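Side-chain contacts in hypothetical protein ydiI (Escherichia coli, PDB 1VH5), which hydrolyses 1,4-dihydroxy-2-naphthoyl-CoA to 1,4-dihydroxy-2-naphthoate and CoA in menaquinone biosynthesis, and also acts on a wide range of other acyl-CoA thioesters: residues 60-63 with 64-68; 120-123 with 124-128; 48-51 with 52-56. One frame throughout, in Å; residues are numbered along the deposited sequence.

Contact 1: residues 60-63 with 64-68; sequences SVVL and AESIG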
loop_
_atom_site.group_PDB
_atom_site.type_symbol
_atom_site.label_atom_id
_atom_site.label_comp_id
_atom_site.label_asym_id
_atom_site.label_seq_id
_atom_site.Cartn_x
_atom_site.Cartn_y
_atom_site.Cartn_z
ATOM N N SER A 60 -5.466 1.869 -0.046
ATOM C CA SER A 60 -5.808 1.930 -1.470
ATOM C C SER A 60 -4.827 1.086 -2.268
ATOM O O SER A 60 -5.208 0.379 -3.185
ATOM C CB SER A 60 -5.777 3.335 -1.989
ATOM O OG SER A 60 -6.799 4.122 -1.410
ATOM N N VAL A 61 -3.549 1.167 -1.922
ATOM C CA VAL A 61 -2.516 0.391 -2.629
ATOM C C VAL A 61 -2.632 -1.093 -2.298
ATOM O O VAL A 61 -2.442 -1.945 -3.168
ATOM C CB VAL A 61 -1.104 0.968 -2.370
ATOM C CG1 VAL A 61 -0.060 0.112 -3.108
ATOM C CG2 VAL A 61 -1.029 2.427 -2.847
ATOM N N VAL A 62 -2.962 -1.437 -1.056
ATOM C CA VAL A 62 -3.275 -2.835 -0.766
ATOM C C VAL A 62 -4.398 -3.350 -1.685
ATOM O O VAL A 62 -4.298 -4.432 -2.266
ATOM C CB VAL A 62 -3.686 -3.056 0.704
ATOM C CG1 VAL A 62 -4.123 -4.514 0.911
ATOM C CG2 VAL A 62 -2.512 -2.741 1.659
ATOM N N LEU A 63 -5.452 -2.569 -1.823
ATOM C CA LEU A 63 -6.569 -2.967 -2.678
ATOM C C LEU A 63 -6.077 -3.143 -4.130
ATOM O O LEU A 63 -6.328 -4.202 -4.776
ATOM C CB LEU A 63 -7.740 -1.978 -2.561
ATOM C CG LEU A 63 -8.937 -2.268 -3.494
ATOM C CD1 LEU A 63 -9.580 -3.628 -3.176
ATOM C CD2 LEU A 63 -9.958 -1.148 -3.357
ATOM N N ALA A 64 -5.341 -2.150 -4.645
ATOM C CA ALA A 64 -4.865 -2.199 -6.030
ATOM C C ALA A 64 -3.972 -3.408 -6.242
ATOM O O ALA A 64 -4.116 -4.121 -7.257
ATOM C CB ALA A 64 -4.112 -0.919 -6.394
ATOM N N GLU A 65 -3.017 -3.654 -5.337
ATOM C CA GLU A 65 -2.092 -4.757 -5.539
ATOM C C GLU A 65 -2.819 -6.088 -5.384
ATOM O O GLU A 65 -2.486 -7.056 -6.073
ATOM C CB GLU A 65 -0.886 -4.668 -4.575
ATOM C CG GLU A 65 0.149 -5.760 -4.861
ATOM C CD GLU A 65 1.580 -5.368 -4.605
ATOM O OE1 GLU A 65 1.900 -4.152 -4.514
ATOM O OE2 GLU A 65 2.365 -6.320 -4.482
ATOM N N SER A 66 -3.783 -6.176 -4.460
ATOM C CA SER A 66 -4.525 -7.442 -4.272
ATOM C C SER A 66 -5.291 -7.822 -5.530
ATOM O O SER A 66 -5.347 -8.996 -5.890
ATOM C CB SER A 66 -5.522 -7.282 -3.131
ATOM O OG SER A 66 -4.859 -7.089 -1.882
ATOM N N ILE A 67 -5.894 -6.841 -6.189
ATOM C CA ILE A 67 -6.670 -7.084 -7.418
ATOM C C ILE A 67 -5.739 -7.380 -8.574
ATOM O O ILE A 67 -5.903 -8.383 -9.276
ATOM C CB ILE A 67 -7.588 -5.901 -7.808
ATOM C CG1 ILE A 67 -8.608 -5.593 -6.702
ATOM C CG2 ILE A 67 -8.380 -6.257 -9.073
ATOM C CD1 ILE A 67 -9.269 -4.251 -6.880
ATOM N N GLY A 68 -4.726 -6.531 -8.767
ATOM C CA GLY A 68 -3.804 -6.716 -9.886
ATOM C C GLY A 68 -3.044 -8.032 -9.817
ATOM O O GLY A 68 -2.775 -8.651 -10.849
#
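Ile67 reaches back along the turn before it and lies beside Leu63, both on helix 57-74, the central helix that the curved sheet of the hot-dog fold wraps around. Its CB sits 3.7 Å from Leu63 O, the carbonyl that takes the backbone N-H of Ile67. CG1, anti to the carbonyl carbon of Ile67 (chi1 -60°), is turned back toward the preceding turn and comes within 3.3 Å of Leu63 O. At the tip, Ile67 CD1 packs against Leu63 CD1 at 3.8 Å, the two side chains running side by side in the same direction. Both then meet strand 38-43, Ile67 on Leu38 and Ala40, Leu63 on Met42. On another side of the helix Glu65, probably the nucleophile or proton acceptor of the active site, hydrogen-bonds through OE1 to His91 of the second subunit. Next to it, Ser66 OG has a double task: it bonds to His56 NE2 of the second subunit and also donates to its own helix at Val62 O, 2.7 Å away. That oxygen is gripped twice, since Ser66 N reaches Val62 O at 2.8 Å from the opposite face of the carbonyl plane, while Ser66 OG stands 40° out of it.

Contact 2: residues 120-123 with 124-128; sequences IFDE and KGRLC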
loop_
_atom_site.group_PDB
_atom_site.type_symbol
_atom_site.label_atom_id
_atom_site.label_comp_id
_atom_site.label_asym_id
_atom_site.label_seq_id
_atom_site.Cartn_x
_atom_site.Cartn_y
_atom_site.Cartn_z
ATOM N N ILE A 120 -9.544 3.391 -8.268
ATOM C CA ILE A 120 -10.349 3.134 -7.076
ATOM C C ILE A 120 -11.296 4.294 -6.901
ATOM O O ILE A 120 -10.892 5.454 -6.894
ATOM C CB ILE A 120 -9.431 2.986 -5.868
ATOM C CG1 ILE A 120 -8.521 1.759 -6.092
ATOM C CG2 ILE A 120 -10.270 2.892 -4.533
ATOM C CD1 ILE A 120 -7.450 1.655 -5.126
ATOM N N PHE A 121 -12.577 3.974 -6.760
ATOM C CA PHE A 121 -13.670 4.952 -6.714
ATOM C C PHE A 121 -14.410 4.841 -5.386
ATOM O O PHE A 121 -14.497 3.772 -4.776
ATOM C CB PHE A 121 -14.696 4.723 -7.849
ATOM C CG PHE A 121 -14.093 4.746 -9.230
ATOM C CD1 PHE A 121 -13.510 3.582 -9.758
ATOM C CD2 PHE A 121 -14.081 5.906 -9.967
ATOM C CE1 PHE A 121 -12.918 3.588 -11.023
ATOM C CE2 PHE A 121 -13.482 5.931 -11.253
ATOM C CZ PHE A 121 -12.928 4.750 -11.771
ATOM N N ASP A 122 -14.968 5.953 -4.939
ATOM C CA ASP A 122 -15.863 5.922 -3.777
ATOM C C ASP A 122 -17.281 5.534 -4.198
ATOM O O ASP A 122 -17.548 5.284 -5.369
ATOM C CB ASP A 122 -15.804 7.265 -3.024
ATOM C CG ASP A 122 -16.384 8.421 -3.813
ATOM O OD1 ASP A 122 -16.056 9.599 -3.479
ATOM O OD2 ASP A 122 -17.193 8.253 -4.761
ATOM N N GLU A 123 -18.205 5.492 -3.227
ATOM C CA GLU A 123 -19.572 5.029 -3.499
ATOM C C GLU A 123 -20.365 5.914 -4.453
ATOM O O GLU A 123 -21.346 5.457 -5.064
ATOM C CB GLU A 123 -20.342 4.785 -2.194
ATOM C CG GLU A 123 -19.716 3.687 -1.367
ATOM C CD GLU A 123 -20.528 3.258 -0.164
ATOM O OE1 GLU A 123 -21.263 4.101 0.438
ATOM O OE2 GLU A 123 -20.410 2.065 0.191
ATOM N N LYS A 124 -19.933 7.163 -4.601
ATOM C CA LYS A 124 -20.530 8.099 -5.540
ATOM C C LYS A 124 -19.889 8.056 -6.926
ATOM O O LYS A 124 -20.210 8.884 -7.783
ATOM C CB LYS A 124 -20.481 9.532 -4.983
ATOM C CG LYS A 124 -21.498 9.793 -3.859
ATOM C CD LYS A 124 -21.339 11.193 -3.249
ATOM C CE LYS A 124 -22.150 11.327 -1.951
ATOM N NZ LYS A 124 -21.795 12.550 -1.166
ATOM N N GLY A 125 -18.949 7.127 -7.132
ATOM C CA GLY A 125 -18.331 6.950 -8.429
ATOM C C GLY A 125 -17.197 7.927 -8.692
ATOM O O GLY A 125 -16.731 8.067 -9.822
ATOM N N ARG A 126 -16.752 8.634 -7.653
ATOM C CA ARG A 126 -15.642 9.582 -7.813
ATOM C C ARG A 126 -14.287 8.883 -7.661
ATOM O O ARG A 126 -14.060 8.097 -6.743
ATOM C CB ARG A 126 -15.768 10.703 -6.796
ATOM C CG ARG A 126 -17.191 11.283 -6.788
ATOM C CD ARG A 126 -17.339 12.415 -5.826
ATOM N NE ARG A 126 -17.260 11.950 -4.446
ATOM C CZ ARG A 126 -17.675 12.643 -3.392
ATOM N NH1 ARG A 126 -17.552 12.117 -2.188
ATOM N NH2 ARG A 126 -18.202 13.862 -3.537
ATOM N N LEU A 127 -13.382 9.186 -8.578
ATOM C CA LEU A 127 -12.033 8.632 -8.535
ATOM C C LEU A 127 -11.301 9.116 -7.303
ATOM O O LEU A 127 -11.233 10.320 -7.042
ATOM C CB LEU A 127 -11.273 9.068 -9.770
ATOM C CG LEU A 127 -9.858 8.505 -9.935
ATOM C CD1 LEU A 127 -9.881 6.998 -10.176
ATOM C CD2 LEU A 127 -9.135 9.258 -11.059
ATOM N N CYS A 128 -10.782 8.175 -6.536
ATOM C CA CYS A 128 -10.017 8.538 -5.354
ATOM C C CYS A 128 -8.533 8.193 -5.492
ATOM O O CYS A 128 -7.692 8.823 -4.874
ATOM C CB CYS A 128 -10.550 7.796 -4.124
ATOM S SG CYS A 128 -12.212 8.363 -3.655
#
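Asp122 OD1 is held by two nitrogens of Arg126, NE at 2.8 Å and NH1 at 3.2 Å, in a side-on salt bridge at the tip of the hairpin joining strands 113-121 and 127-138. The turn is type I from Asp122 to Gly125 with a G1 beta bulge: Gly125 N bonds to Asp122 O, Asp122 N to Arg126 O, and Gly125 has the positive phi (83°) that the bulge favours. OD1 lies close to the guanidinium plane and offers its syn lone pair to NE, whereas NH1 meets it from above the carboxylate plane. The other oxygen, OD2, takes the backbone N of Arg126 at 3.0 Å and a weak bond from Lys124 N. This reach depends on chi1 of 67°, which sets CG between the backbone N and carbonyl carbon of Asp122. An alanine here would remove the carboxylate, and Arg126 would probably lose its charge partner and be set free to swing, with its own backbone N-H short of an acceptor. Arg126 and Asp122 both touch Arg93, a substrate-binding residue. Where one strand ends and the next begins, Phe121 and Leu127 form an antiparallel non-hydrogen-bonded pair. Leu127 CD1 rests over one face of the Phe121 ring, offset toward the rim, 4.3 Å from its centroid in a CH-pi contact.

Contact 3: residues 48-51 with 52-56; sequences TKQP and FGLLH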
loop_
_atom_site.group_PDB
_atom_site.type_symbol
_atom_site.label_atom_id
_atom_site.label_comp_id
_atom_site.label_asym_id
_atom_site.label_seq_id
_atom_site.Cartn_x
_atom_site.Cartn_y
_atom_site.Cartn_z
ATOM N N THR A 48 -8.654 0.350 7.851
ATOM C CA THR A 48 -8.127 0.980 6.636
ATOM C C THR A 48 -8.039 2.513 6.690
ATOM O O THR A 48 -7.685 3.163 5.706
ATOM C CB THR A 48 -8.958 0.586 5.427
ATOM O OG1 THR A 48 -10.308 1.070 5.600
ATOM C CG2 THR A 48 -9.050 -0.953 5.204
ATOM N N LYS A 49 -8.324 3.092 7.852
ATOM C CA LYS A 49 -8.203 4.536 8.048
ATOM C C LYS A 49 -6.850 4.952 8.568
ATOM O O LYS A 49 -6.218 4.231 9.324
ATOM C CB LYS A 49 -9.305 5.058 9.003
ATOM C CG LYS A 49 -10.674 5.140 8.328
ATOM C CD LYS A 49 -11.808 5.286 9.375
ATOM C CE LYS A 49 -13.152 5.597 8.737
ATOM N NZ LYS A 49 -14.198 5.815 9.785
ATOM N N GLN A 50 -6.462 6.174 8.209
ATOM C CA GLN A 50 -5.296 6.812 8.844
ATOM C C GLN A 50 -5.792 7.541 10.110
ATOM O O GLN A 50 -7.002 7.535 10.382
ATOM C CB GLN A 50 -4.486 7.707 7.878
ATOM C CG GLN A 50 -5.261 8.419 6.793
ATOM C CD GLN A 50 -5.855 9.707 7.284
ATOM O OE1 GLN A 50 -6.616 9.729 8.264
ATOM N NE2 GLN A 50 -5.495 10.808 6.616
ATOM N N PRO A 51 -4.906 8.126 10.912
ATOM C CA PRO A 51 -5.299 8.707 12.213
ATOM C C PRO A 51 -6.319 9.821 12.183
ATOM O O PRO A 51 -6.838 10.188 13.242
ATOM C CB PRO A 51 -3.985 9.250 12.751
ATOM C CG PRO A 51 -2.977 8.364 12.137
ATOM C CD PRO A 51 -3.444 8.152 10.729
ATOM N N PHE A 52 -6.613 10.354 11.007
ATOM C CA PHE A 52 -7.532 11.473 10.885
ATOM C C PHE A 52 -8.883 11.063 10.317
ATOM O O PHE A 52 -9.700 11.902 9.979
ATOM C CB PHE A 52 -6.844 12.589 10.110
ATOM C CG PHE A 52 -5.504 12.939 10.703
ATOM C CD1 PHE A 52 -5.442 13.698 11.875
ATOM C CD2 PHE A 52 -4.324 12.441 10.149
ATOM C CE1 PHE A 52 -4.230 14.016 12.455
ATOM C CE2 PHE A 52 -3.086 12.739 10.732
ATOM C CZ PHE A 52 -3.046 13.521 11.900
ATOM N N GLY A 53 -9.120 9.762 10.238
ATOM C CA GLY A 53 -10.436 9.259 9.870
ATOM C C GLY A 53 -10.702 9.115 8.378
ATOM O O GLY A 53 -11.817 8.838 7.985
ATOM N N LEU A 54 -9.682 9.325 7.556
ATOM C CA LEU A 54 -9.820 9.125 6.124
ATOM C C LEU A 54 -9.179 7.811 5.709
ATOM O O LEU A 54 -8.303 7.297 6.397
ATOM C CB LEU A 54 -9.153 10.241 5.340
ATOM C CG LEU A 54 -9.534 11.680 5.706
ATOM C CD1 LEU A 54 -8.790 12.724 4.877
ATOM C CD2 LEU A 54 -11.016 11.884 5.547
ATOM N N LEU A 55 -9.591 7.290 4.556
ATOM C CA LEU A 55 -8.943 6.113 4.010
ATOM C C LEU A 55 -7.448 6.311 3.886
ATOM O O LEU A 55 -6.997 7.328 3.329
ATOM C CB LEU A 55 -9.525 5.840 2.625
ATOM C CG LEU A 55 -8.950 4.632 1.880
ATOM C CD1 LEU A 55 -9.143 3.303 2.573
ATOM C CD2 LEU A 55 -9.604 4.701 0.456
ATOM N N HIS A 56 -6.687 5.352 4.386
ATOM C CA HIS A 56 -5.236 5.400 4.349
ATOM C C HIS A 56 -4.801 5.178 2.897
ATOM O O HIS A 56 -5.235 4.226 2.253
ATOM C CB HIS A 56 -4.718 4.272 5.231
ATOM C CG HIS A 56 -3.273 4.412 5.617
ATOM N ND1 HIS A 56 -2.233 4.323 4.709
ATOM C CD2 HIS A 56 -2.700 4.478 6.845
ATOM C CE1 HIS A 56 -1.081 4.413 5.361
ATOM N NE2 HIS A 56 -1.337 4.519 6.659
#
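Gln50 folds its side chain back over the turn that follows it and plants OE1 between two backbone N-H groups, those of Phe52 and Leu54. The bonds differ in length, 2.8 Å from Phe52 N to Gln50 OE1 and 3.2 Å from Leu54 N to the same atom, and the two donors come from opposite faces of the amide plane. Neither sits on a lone pair; Leu54 N stands 66° out of the plane. A bend at chi2 (84°) turns the amide inward, and CG of Gln50 passes 3.3 Å from Leu54 O, which accepts the backbone N-H of Gln50. The Gln50 and Leu54 side chains then run alongside each other. Residues Gln50 to Gly53 make a type I beta turn with a G1 bulge, in the loop between strand 38-43 and helix 57-74; at its positive phi, Gly53 is the one residue that avoids jamming against the preceding carbonyl oxygen. Phe52 stands across Gln50, ring and amide planes 79° apart, with OE1 at the ring edge. Over one face of that ring lies Pro51 CB, 4.2 Å from the centroid and only slightly off the normal, a CH-pi contact between neighbours at the turn's corner. Farther back, a single bridge pairs Lys49 with Leu55. Thr48 O receives His56 N at 2.7 Å. His56 is the N-cap of helix 57-74, its ND1 bonding to Gly58 N, while its CD2 packs on Gln50 CB at 3.8 Å.

Overall arrangement
Along the chain contact 3 comes first, in the loop that leads into helix 57-74; contact 1 follows on that helix, and contact 2 closes the hairpin of strands 113-121 and 127-138. Their centres lie 15 to 17 Å apart. Contact 1 is buried near the middle of the chain and touches both others: Ser60 meets Leu55 of the loop and Ile120 of the hairpin. Contacts 2 and 3 do not touch, although their nearest atoms are about 5 Å apart, and each lies near a substrate-binding residue, Arg93 and Ser94 respectively. Contacts 1 and 3 also reach the second subunit, so the dimer interface runs beside the probable catalytic Glu65.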